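Local structure of hypothetical protein NMB0488 (Neisseria meningitidis, 2GKP) at residues E20-I25 / P42-L47; G32-D37 / S65-Y70; R87-V92 / K102-L107; K124-R129 / A141-L146. The protein probably acts as an immunity protein of a contact-dependent growth inhibition (CDI) system, neutralising a partner toxin, although its function has not been established directly. All coordinates share one frame; numbering follows the deposited sequence. Where two conformers were deposited one is given.

Interaction 1: residues E20-I25 / P42-L47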
# COMPACT_ATOMS: atom_id res chain seq x y z
N GLU A 20 -12.96 6.11 6.68
CA GLU A 20 -13.49 7.41 7.07
C GLU A 20 -12.65 8.13 8.12
O GLU A 20 -12.96 9.28 8.47
CB GLU A 20 -14.96 7.30 7.56
CG GLU A 20 -15.16 6.69 8.97
CD GLU A 20 -14.95 5.19 9.06
OE1 GLU A 20 -14.80 4.52 8.00
OE2 GLU A 20 -14.98 4.71 10.22
N ARG A 21 -11.59 7.49 8.63
CA ARG A 21 -10.73 8.16 9.63
C ARG A 21 -9.33 8.49 9.15
O ARG A 21 -8.69 9.34 9.74
CB ARG A 21 -10.67 7.39 10.91
CG ARG A 21 -12.01 7.36 11.64
CD ARG A 21 -11.89 6.74 13.04
NE ARG A 21 -13.27 6.49 13.51
CZ ARG A 21 -13.63 5.69 14.51
NH1 ARG A 21 -12.71 5.11 15.27
NH2 ARG A 21 -14.93 5.49 14.72
N ALA A 22 -8.82 7.79 8.13
CA ALA A 22 -7.42 7.95 7.80
C ALA A 22 -7.07 7.45 6.43
O ALA A 22 -7.75 6.57 5.88
CB ALA A 22 -6.55 7.19 8.81
N LEU A 23 -5.96 7.98 5.93
CA LEU A 23 -5.16 7.34 4.87
C LEU A 23 -4.04 6.52 5.52
O LEU A 23 -3.52 6.94 6.56
CB LEU A 23 -4.53 8.39 3.94
CG LEU A 23 -5.43 9.55 3.51
CD1 LEU A 23 -4.63 10.52 2.63
CD2 LEU A 23 -6.64 9.01 2.75
N ILE A 24 -3.72 5.35 4.96
CA ILE A 24 -2.78 4.42 5.58
C ILE A 24 -1.85 3.96 4.46
O ILE A 24 -2.27 3.23 3.56
CB ILE A 24 -3.51 3.24 6.25
CG1 ILE A 24 -4.63 3.74 7.18
CG2 ILE A 24 -2.48 2.38 6.99
CD1 ILE A 24 -5.85 2.89 7.20
N ILE A 25 -0.60 4.41 4.49
CA ILE A 25 0.34 4.13 3.41
C ILE A 25 1.32 3.07 3.91
O ILE A 25 1.84 3.15 5.03
CB ILE A 25 1.12 5.39 3.02
CG1 ILE A 25 0.20 6.50 2.51
CG2 ILE A 25 2.19 5.04 1.99
CD1 ILE A 25 -0.83 6.08 1.67
N PRO A 42 2.76 1.13 9.29
CA PRO A 42 1.95 1.95 8.43
C PRO A 42 2.16 3.44 8.74
O PRO A 42 2.38 3.82 9.89
CB PRO A 42 0.52 1.59 8.84
CG PRO A 42 0.55 0.43 9.58
CD PRO A 42 1.92 0.35 10.22
N HIS A 43 2.07 4.26 7.71
CA HIS A 43 2.10 5.70 7.88
C HIS A 43 0.68 6.24 7.79
O HIS A 43 0.06 6.12 6.74
CB HIS A 43 2.95 6.30 6.76
CG HIS A 43 3.50 7.64 7.06
ND1 HIS A 43 2.72 8.74 7.37
CD2 HIS A 43 4.78 8.08 7.05
CE1 HIS A 43 3.50 9.79 7.55
NE2 HIS A 43 4.75 9.42 7.38
N ILE A 44 0.18 6.80 8.90
CA ILE A 44 -1.19 7.28 8.95
C ILE A 44 -1.24 8.76 8.66
O ILE A 44 -0.41 9.50 9.15
CB ILE A 44 -1.79 7.00 10.36
CG1 ILE A 44 -1.87 5.48 10.56
CG2 ILE A 44 -3.16 7.74 10.55
CD1 ILE A 44 -2.29 5.04 11.95
N LEU A 45 -2.20 9.17 7.83
CA LEU A 45 -2.33 10.57 7.43
C LEU A 45 -3.78 11.01 7.47
O LEU A 45 -4.67 10.19 7.36
CB LEU A 45 -1.87 10.78 5.97
CG LEU A 45 -0.38 10.59 5.67
CD1 LEU A 45 -0.16 10.65 4.18
CD2 LEU A 45 0.44 11.70 6.34
N PRO A 46 -4.03 12.32 7.66
CA PRO A 46 -5.40 12.84 7.54
C PRO A 46 -5.92 12.76 6.12
O PRO A 46 -5.15 12.73 5.15
CB PRO A 46 -5.30 14.29 8.01
CG PRO A 46 -3.83 14.64 7.69
CD PRO A 46 -3.04 13.37 7.98
N LEU A 47 -7.24 12.74 5.98
CA LEU A 47 -7.83 12.48 4.65
C LEU A 47 -7.58 13.57 3.62
O LEU A 47 -7.56 13.28 2.43
CB LEU A 47 -9.33 12.27 4.79
CG LEU A 47 -9.81 11.10 5.62
CD1 LEU A 47 -11.33 11.03 5.60
CD2 LEU A 47 -9.23 9.83 5.09
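Leu23 and Leu45 form the apolar centre, sharing one sheet face with their CB atoms 4.1 Å apart. Leu47 folds in as an apolar flank: its CD2 lies 3.6 Å from Leu23 CD2, where the side chains cross obliquely, and 3.5 Å from Ala22 C. Leu23 CG, anti to the carbonyl carbon (chi1 -43°), packs near Pro46 and Leu47, and CD1 comes within 3.4 Å of Pro46 O. On the face of Ile24 and Ile44, Ile24 CG2 lies alongside the Pro42 ring, 3.6 Å from CB. Helix 81-99 packs against Ile24, Pro42 and Ile44, whereas helix 51-63 meets Ile25 and His43 on the reverse face. Outward from the side chains comes the ladder of the 23-30/34-45 hairpin: Leu23 with Leu45 and Ile25 with His43 are hydrogen-bonded pairs around the non-hydrogen-bonded pair Ile24/Ile44. His43 N donates almost straight to Ile25 O over 2.9 Å (179° at the hydrogen). At the polar edge the CB atoms of Glu20 and Arg21 point away from 42-47; Glu20 bonds to Tyr101 and Asn110, Arg21 to Leu99 O, with a cation-pi contact to Tyr101. Four backbone bonds thus fix the register, while side-chain contact is purely apolar.

Interaction 2: residues G32-D37 / S65-Y70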
# COMPACT_ATOMS: atom_id res chain seq x y z
N GLY A 32 8.44 -12.12 -6.79
CA GLY A 32 7.45 -12.64 -7.72
C GLY A 32 6.09 -12.03 -7.52
O GLY A 32 5.52 -11.47 -8.45
N ARG A 33 5.57 -12.16 -6.31
CA ARG A 33 4.36 -11.45 -5.89
C ARG A 33 4.68 -10.69 -4.60
O ARG A 33 5.55 -11.12 -3.80
CB ARG A 33 3.18 -12.41 -5.66
CG ARG A 33 2.81 -13.24 -6.89
CD ARG A 33 1.59 -14.15 -6.66
NE ARG A 33 0.34 -13.43 -6.87
CZ ARG A 33 -0.30 -13.29 -8.03
NH1 ARG A 33 -1.48 -12.65 -8.07
NH2 ARG A 33 0.23 -13.75 -9.17
N TYR A 34 3.94 -9.59 -4.40
CA TYR A 34 4.21 -8.70 -3.28
C TYR A 34 3.02 -8.56 -2.34
O TYR A 34 1.86 -8.82 -2.70
CB TYR A 34 4.66 -7.33 -3.80
CG TYR A 34 6.02 -7.39 -4.44
CD1 TYR A 34 7.12 -6.83 -3.79
CD2 TYR A 34 6.24 -8.05 -5.65
CE1 TYR A 34 8.38 -6.87 -4.36
CE2 TYR A 34 7.53 -8.11 -6.21
CZ TYR A 34 8.58 -7.52 -5.56
OH TYR A 34 9.86 -7.57 -6.12
N ALA A 35 3.33 -8.12 -1.12
CA ALA A 35 2.31 -8.01 -0.08
C ALA A 35 2.75 -7.04 0.99
O ALA A 35 3.94 -6.73 1.08
CB ALA A 35 1.97 -9.39 0.53
N PRO A 36 1.81 -6.54 1.80
CA PRO A 36 2.21 -5.60 2.85
C PRO A 36 3.37 -6.14 3.68
O PRO A 36 3.35 -7.32 4.08
CB PRO A 36 0.94 -5.49 3.69
CG PRO A 36 -0.17 -5.65 2.69
CD PRO A 36 0.34 -6.72 1.73
N ASP A 37 4.36 -5.30 3.95
CA ASP A 37 5.57 -5.74 4.68
C ASP A 37 5.53 -5.07 6.06
O ASP A 37 5.89 -3.89 6.21
CB ASP A 37 6.82 -5.32 3.92
CG ASP A 37 8.09 -5.84 4.56
OD1 ASP A 37 8.00 -6.38 5.66
OD2 ASP A 37 9.17 -5.65 3.97
N SER A 65 10.54 -0.81 -0.28
CA SER A 65 10.05 -2.11 -0.76
C SER A 65 11.19 -3.11 -0.97
O SER A 65 12.12 -2.84 -1.75
CB SER A 65 9.27 -1.88 -2.05
OG SER A 65 8.83 -3.11 -2.63
N ARG A 66 11.08 -4.28 -0.33
CA ARG A 66 12.17 -5.26 -0.41
C ARG A 66 11.84 -6.32 -1.47
O ARG A 66 10.69 -6.80 -1.56
CB ARG A 66 12.42 -5.94 0.94
CG ARG A 66 12.90 -5.00 2.02
CD ARG A 66 13.19 -5.76 3.34
NE ARG A 66 12.01 -6.32 4.02
CZ ARG A 66 12.05 -7.31 4.92
NH1 ARG A 66 13.20 -7.92 5.24
NH2 ARG A 66 10.95 -7.73 5.52
N THR A 67 12.84 -6.69 -2.26
CA THR A 67 12.72 -7.85 -3.15
C THR A 67 13.66 -8.92 -2.63
O THR A 67 14.87 -8.69 -2.50
CB THR A 67 13.10 -7.49 -4.60
OG1 THR A 67 12.16 -6.55 -5.12
CG2 THR A 67 13.09 -8.73 -5.50
N PHE A 68 13.07 -10.05 -2.26
CA PHE A 68 13.89 -11.17 -1.73
C PHE A 68 14.47 -12.01 -2.84
O PHE A 68 13.99 -11.97 -3.95
CB PHE A 68 13.07 -12.04 -0.78
CG PHE A 68 12.31 -11.25 0.24
CD1 PHE A 68 13.00 -10.41 1.10
CD2 PHE A 68 10.93 -11.33 0.32
CE1 PHE A 68 12.32 -9.65 2.03
CE2 PHE A 68 10.24 -10.56 1.24
CZ PHE A 68 10.94 -9.72 2.08
N VAL A 69 15.53 -12.76 -2.51
CA VAL A 69 15.99 -13.88 -3.32
C VAL A 69 15.10 -15.05 -2.91
O VAL A 69 14.90 -15.32 -1.72
CB VAL A 69 17.48 -14.16 -3.02
CG1 VAL A 69 17.90 -15.54 -3.59
CG2 VAL A 69 18.32 -13.02 -3.60
N TYR A 70 14.51 -15.74 -3.88
CA TYR A 70 13.60 -16.84 -3.60
C TYR A 70 14.26 -17.89 -2.68
O TYR A 70 15.41 -18.29 -2.88
CB TYR A 70 13.19 -17.52 -4.91
CG TYR A 70 12.24 -18.68 -4.68
CD1 TYR A 70 10.90 -18.44 -4.36
CD2 TYR A 70 12.67 -20.01 -4.80
CE1 TYR A 70 10.00 -19.48 -4.16
CE2 TYR A 70 11.79 -21.04 -4.58
CZ TYR A 70 10.46 -20.78 -4.29
OH TYR A 70 9.59 -21.82 -4.06
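Asp37 and Arg66 make the ionic part of the contact, a side-on salt bridge in which two guanidinium nitrogens converge on one oxygen. Arg66 NE donates over 2.9 Å to the syn lone pair of Asp37 OD2. Arg66 NH2 meets the same oxygen at 3.1 Å, on the syn side but 19° out of the carboxylate plane, and adds a weak bond of 3.2 Å to Asp37 OD1. The two planes are nearly coplanar, 20° apart. In Asp37, chi1 (-175°) sets CG anti to the backbone N, on the side of Arg66.

Among uncharged groups, Tyr34 OH and Thr67 OG1 are 2.7 Å apart, with OG1 at the ring edge and in its plane. Tyr34 CE1 also approaches Arg66 O at 3.6 Å, and the ring stacks on Trp13.

Aromatic packing comes from Phe68, whose CE1 sits 3.6 Å above the centre of the guanidinium, edge toward its face. Ser29 OG joins the cluster by bonding to Asp37 OD2 and to Arg66 N, so strand 23-30 braces both partners. Asp37 is buried, yet OD2 has three donors; this is consistent with a carboxylate that stays ionised while it ties the 65-70 loop to strand 34-45.

Interaction 3: residues R87-V92 / K102-L107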
# COMPACT_ATOMS: atom_id res chain seq x y z
N ARG A 87 1.48 -11.63 12.00
CA ARG A 87 1.81 -10.23 11.69
C ARG A 87 0.57 -9.48 11.25
O ARG A 87 0.44 -8.26 11.53
CB ARG A 87 2.89 -10.12 10.61
CG ARG A 87 4.27 -10.52 11.09
CD ARG A 87 5.30 -10.32 9.98
NE ARG A 87 5.08 -11.20 8.83
CZ ARG A 87 5.85 -12.23 8.50
NH1 ARG A 87 6.90 -12.54 9.24
NH2 ARG A 87 5.57 -12.94 7.42
N TYR A 88 -0.35 -10.17 10.59
CA TYR A 88 -1.58 -9.56 10.11
C TYR A 88 -2.46 -9.19 11.29
O TYR A 88 -3.04 -8.08 11.37
CB TYR A 88 -2.35 -10.55 9.17
CG TYR A 88 -3.66 -9.95 8.69
CD1 TYR A 88 -3.65 -8.93 7.76
CD2 TYR A 88 -4.89 -10.39 9.19
CE1 TYR A 88 -4.83 -8.34 7.32
CE2 TYR A 88 -6.09 -9.77 8.77
CZ TYR A 88 -6.03 -8.76 7.84
OH TYR A 88 -7.16 -8.13 7.36
N GLU A 89 -2.62 -10.13 12.22
CA GLU A 89 -3.45 -9.86 13.40
C GLU A 89 -2.85 -8.73 14.25
O GLU A 89 -3.58 -7.87 14.77
CB GLU A 89 -3.65 -11.15 14.20
CG GLU A 89 -4.62 -12.13 13.49
CD GLU A 89 -6.00 -11.52 13.22
OE1 GLU A 89 -6.59 -10.96 14.15
OE2 GLU A 89 -6.51 -11.64 12.07
N ASP A 90 -1.52 -8.69 14.36
CA ASP A 90 -0.90 -7.58 15.06
C ASP A 90 -1.19 -6.26 14.35
O ASP A 90 -1.44 -5.26 15.00
CB ASP A 90 0.60 -7.83 15.25
CG ASP A 90 0.89 -8.96 16.24
OD1 ASP A 90 -0.03 -9.39 16.97
OD2 ASP A 90 2.05 -9.40 16.30
N TRP A 91 -1.15 -6.25 13.02
CA TRP A 91 -1.43 -5.04 12.23
C TRP A 91 -2.83 -4.57 12.47
O TRP A 91 -3.06 -3.37 12.67
CB TRP A 91 -1.19 -5.32 10.73
CG TRP A 91 -1.62 -4.23 9.77
CD1 TRP A 91 -0.93 -3.12 9.47
CD2 TRP A 91 -2.83 -4.21 9.01
NE1 TRP A 91 -1.64 -2.37 8.55
CE2 TRP A 91 -2.78 -3.06 8.22
CE3 TRP A 91 -3.89 -5.10 8.84
CZ2 TRP A 91 -3.82 -2.70 7.37
CZ3 TRP A 91 -4.91 -4.76 7.98
CH2 TRP A 91 -4.86 -3.58 7.23
N VAL A 92 -3.79 -5.49 12.49
CA VAL A 92 -5.18 -5.10 12.73
C VAL A 92 -5.37 -4.50 14.13
O VAL A 92 -5.94 -3.42 14.29
CB VAL A 92 -6.13 -6.33 12.59
CG1 VAL A 92 -7.57 -5.95 12.92
CG2 VAL A 92 -6.11 -6.86 11.18
N LYS A 102 -12.87 -0.14 18.19
CA LYS A 102 -13.01 -1.23 19.12
C LYS A 102 -13.32 -2.56 18.45
O LYS A 102 -13.22 -3.60 19.10
CB LYS A 102 -14.13 -0.91 20.16
CG LYS A 102 -13.81 0.41 20.87
CD LYS A 102 -12.58 0.34 21.76
CE LYS A 102 -12.14 1.73 22.28
NZ LYS A 102 -11.86 2.77 21.24
N THR A 103 -13.71 -2.53 17.18
CA THR A 103 -14.00 -3.75 16.41
C THR A 103 -13.30 -3.68 15.07
O THR A 103 -13.21 -2.62 14.46
CB THR A 103 -15.53 -4.01 16.17
OG1 THR A 103 -16.10 -3.03 15.29
CG2 THR A 103 -16.33 -4.01 17.47
N ARG A 104 -12.81 -4.82 14.60
CA ARG A 104 -12.28 -4.86 13.23
C ARG A 104 -13.37 -4.60 12.20
O ARG A 104 -13.08 -4.10 11.11
CB ARG A 104 -11.52 -6.17 12.94
CG ARG A 104 -12.39 -7.40 12.87
CD ARG A 104 -11.58 -8.64 13.15
NE ARG A 104 -10.60 -8.89 12.11
CZ ARG A 104 -9.44 -9.52 12.32
NH1 ARG A 104 -8.63 -9.75 11.30
NH2 ARG A 104 -9.05 -9.91 13.55
N ARG A 105 -14.63 -4.96 12.51
CA ARG A 105 -15.72 -4.65 11.60
C ARG A 105 -15.76 -3.16 11.23
O ARG A 105 -15.87 -2.79 10.04
CB ARG A 105 -17.05 -5.08 12.21
CG ARG A 105 -18.27 -4.79 11.37
CD ARG A 105 -19.39 -5.73 11.74
NE ARG A 105 -20.69 -5.07 11.67
CZ ARG A 105 -21.84 -5.65 12.00
NH1 ARG A 105 -21.85 -6.90 12.43
NH2 ARG A 105 -22.97 -4.97 11.92
N ALA A 106 -15.66 -2.32 12.26
CA ALA A 106 -15.70 -0.88 12.05
C ALA A 106 -14.44 -0.41 11.35
O ALA A 106 -14.51 0.43 10.47
CB ALA A 106 -15.88 -0.16 13.41
N LEU A 107 -13.27 -0.93 11.73
CA LEU A 107 -12.03 -0.51 11.06
C LEU A 107 -12.14 -0.71 9.53
O LEU A 107 -11.72 0.17 8.75
CB LEU A 107 -10.87 -1.35 11.61
CG LEU A 107 -9.54 -1.22 10.85
CD1 LEU A 107 -8.99 0.21 10.93
CD2 LEU A 107 -8.55 -2.24 11.39
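Val92 and Leu107 make the packed inner side of this contact, both buried, with Leu107 CD2 standing 4.1 Å from Val92 CG1. Leu107 also packs on Leu95 and Cys96 of helix 81-99, and Val92 on Phe108, so apolar groups of both helices enclose the pair. Val92 CG1 serves a second partner: it lies over the centre of one face of the Arg104 guanidinium, 4.1 Å above the plane.

In the fold, the contact closes the connection between the long helix 81-99 and the short helix 104-108, whose N-cap is Thr103. Thr103 OG1 accepts from Ala106 N at 3.1 Å, a capping bond made on an exposed residue that does not touch 87-92.

Toward the more solvent-accessible side, the partly exposed Glu89 and Arg104 form a short, well-directed salt bridge, end-on with one nitrogen for each oxygen. Arg104 NH2 donates to the syn lone pair of Glu89 OE1 over 2.7 Å, nearly straight at 168°. Arg104 NH1 meets Glu89 OE2 at 2.9 Å, on the syn side but out of the carboxylate plane. The two flat groups are close to coplanar, while the side chains that carry them cross at about a right angle. Arg104 CG takes the crowded position between the backbone N and the carbonyl carbon (chi1 69°), and from there the chain bends at chi3 (-67°), which places NE. Tyr88 CE2 lies 3.6 Å from Arg104 NH1, at the guanidinium edge. Glu134 supplies a second acid, bridging to Arg104 NE through OE2 and bonding to Tyr88 OH through OE1.

Interaction 4: residues K124-R129 / A141-L146; sequences KISPSR and ADDVIL. With EDO (1,2-ethanediol), chain C.
An antiparallel pairing of strand 122-132 with the short strand 144-147 sets Ile125 opposite Val144 in the sheet. These two form a hydrogen-bonded pair: Val144 N donates to Ile125 O over 2.8 Å, in the carbonyl plane, and Ile125 N returns a bond of 2.9 Å to Val144 O. Their side chains share the face covered by helix 152-164, where Leu159, Leu161 and Ala162 pack on them. Ile125 CD1 also touches Leu146 CD1 at 4.0 Å.

On the other face Lys124 and Ile145 lie side by side. Lys124 is extended throughout (chi1 -179°, which sets CG anti to the backbone N), and its CE passes 3.0 Å from Asp143 OD2. The charged NZ is carried on to 4.1 Å from that oxygen, beyond salt-bridge range. The other carboxylate oxygen, Asp143 OD1, has at most a weak hydrogen bond, 3.0 Å from Ser126 OG. Where the pairing ends, the Pro127 ring crosses Asp142 at about a right angle, CG lying 3.6 Å from Asp142 CB.

A 1,2-ethanediol, probably from the crystallisation liquor, donates from O1 to Pro127 O over 3.0 Å and also bonds to Ser113 and Asp115. Two backbone bonds set the register, and the Ile125/Val144 and Ile125/Leu146 contacts add apolar packing on the helix-covered face; Lys124 and Asp143 probably attract each other electrostatically at close range, without a direct salt bridge.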
# COMPACT_ATOMS: atom_id res chain seq x y z
N LYS A 124 2.37 2.35 -11.77
CA LYS A 124 1.03 1.83 -12.02
C LYS A 124 0.23 1.94 -10.69
O LYS A 124 0.58 1.27 -9.71
CB LYS A 124 1.10 0.38 -12.50
CG LYS A 124 -0.27 -0.27 -12.81
CD LYS A 124 -0.07 -1.69 -13.31
CE LYS A 124 -1.35 -2.44 -13.57
NZ LYS A 124 -0.97 -3.75 -14.12
N ILE A 125 -0.80 2.79 -10.69
CA ILE A 125 -1.56 3.06 -9.47
C ILE A 125 -2.96 2.49 -9.69
O ILE A 125 -3.70 2.99 -10.52
CB ILE A 125 -1.59 4.57 -9.12
CG1 ILE A 125 -0.16 5.18 -9.11
CG2 ILE A 125 -2.31 4.81 -7.82
CD1 ILE A 125 -0.14 6.76 -9.05
N SER A 126 -3.29 1.43 -8.96
CA SER A 126 -4.47 0.62 -9.30
C SER A 126 -5.52 0.67 -8.21
O SER A 126 -5.24 0.34 -7.06
CB SER A 126 -4.08 -0.85 -9.45
OG SER A 126 -3.16 -1.04 -10.52
N PRO A 127 -6.74 1.05 -8.58
CA PRO A 127 -7.86 1.04 -7.64
C PRO A 127 -8.36 -0.40 -7.45
O PRO A 127 -7.83 -1.33 -8.06
CB PRO A 127 -8.91 1.90 -8.36
CG PRO A 127 -8.62 1.61 -9.82
CD PRO A 127 -7.14 1.51 -9.93
N SER A 128 -9.38 -0.58 -6.64
CA SER A 128 -9.88 -1.94 -6.36
C SER A 128 -11.32 -1.88 -5.96
O SER A 128 -11.86 -0.80 -5.71
CB SER A 128 -9.09 -2.60 -5.23
OG SER A 128 -9.34 -1.95 -4.00
N ARG A 129 -11.93 -3.06 -5.90
CA ARG A 129 -13.24 -3.27 -5.28
C ARG A 129 -13.07 -3.93 -3.91
O ARG A 129 -12.39 -4.97 -3.76
CB ARG A 129 -14.12 -4.19 -6.19
CG ARG A 129 -15.33 -4.83 -5.49
CD ARG A 129 -16.43 -3.83 -5.08
NE ARG A 129 -17.47 -4.61 -4.44
CZ ARG A 129 -18.24 -4.20 -3.44
NH1 ARG A 129 -18.17 -2.97 -2.98
NH2 ARG A 129 -19.10 -5.04 -2.89
N ALA A 141 -9.77 -1.71 -15.99
CA ALA A 141 -9.33 -0.59 -16.84
C ALA A 141 -9.46 0.77 -16.15
O ALA A 141 -9.82 1.76 -16.78
CB ALA A 141 -10.10 -0.64 -18.18
N ASP A 142 -9.19 0.81 -14.84
CA ASP A 142 -9.22 2.09 -14.12
C ASP A 142 -7.88 2.57 -13.54
O ASP A 142 -7.87 3.48 -12.72
CB ASP A 142 -10.26 2.05 -12.98
CG ASP A 142 -11.59 2.53 -13.40
OD1 ASP A 142 -11.65 3.48 -14.20
OD2 ASP A 142 -12.58 1.97 -12.90
N ASP A 143 -6.76 2.02 -14.00
CA ASP A 143 -5.47 2.40 -13.41
C ASP A 143 -5.10 3.84 -13.70
O ASP A 143 -5.45 4.39 -14.75
CB ASP A 143 -4.34 1.48 -13.92
CG ASP A 143 -4.49 0.05 -13.48
OD1 ASP A 143 -5.25 -0.24 -12.57
OD2 ASP A 143 -3.78 -0.81 -14.04
N VAL A 144 -4.35 4.46 -12.79
CA VAL A 144 -3.74 5.77 -13.05
C VAL A 144 -2.25 5.51 -13.30
O VAL A 144 -1.57 4.94 -12.47
CB VAL A 144 -3.92 6.71 -11.84
CG1 VAL A 144 -3.17 7.97 -12.02
CG2 VAL A 144 -5.39 6.98 -11.54
N ILE A 145 -1.76 5.89 -14.49
CA ILE A 145 -0.40 5.57 -14.90
C ILE A 145 0.40 6.89 -14.88
O ILE A 145 0.08 7.83 -15.63
CB ILE A 145 -0.38 4.95 -16.36
CG1 ILE A 145 -1.27 3.71 -16.45
CG2 ILE A 145 1.06 4.65 -16.82
CD1 ILE A 145 -0.98 2.57 -15.49
N LEU A 146 1.43 6.96 -14.03
CA LEU A 146 2.33 8.10 -13.94
C LEU A 146 3.77 7.61 -14.02
O LEU A 146 4.03 6.48 -14.42
CB LEU A 146 2.09 8.88 -12.65
CG LEU A 146 0.70 9.53 -12.53
CD1 LEU A 146 0.50 10.12 -11.17
CD2 LEU A 146 0.50 10.60 -13.58
C1 EDO C . -5.71 -2.33 -5.53
O1 EDO C . -5.64 -2.99 -6.80
C2 EDO C . -5.96 -3.37 -4.44
O2 EDO C . -5.39 -3.08 -3.16

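How the interactions relate
From the N terminus, segment 20-25 opens interaction 1, and interaction 2 starts at 32-37 before interaction 1 closes at 42-47. The two therefore cross, both using strand 34-45: interaction 1 closes the hairpin 23-30/34-45, while interaction 2 closes a longer loop through helix 51-63 at 65-70. Their centres lie about 23 Å apart, on opposite sides of the chain's centre. Interaction 3 follows in series, closing the turn between helices 81-99 and 104-108. It touches interaction 1 where Trp91 NE1 packs 3.7 Å from Pro42 CG, joining helix to sheet. Interaction 4 comes last, closing the loop between strands 122-132 and 144-147 of the same sheet.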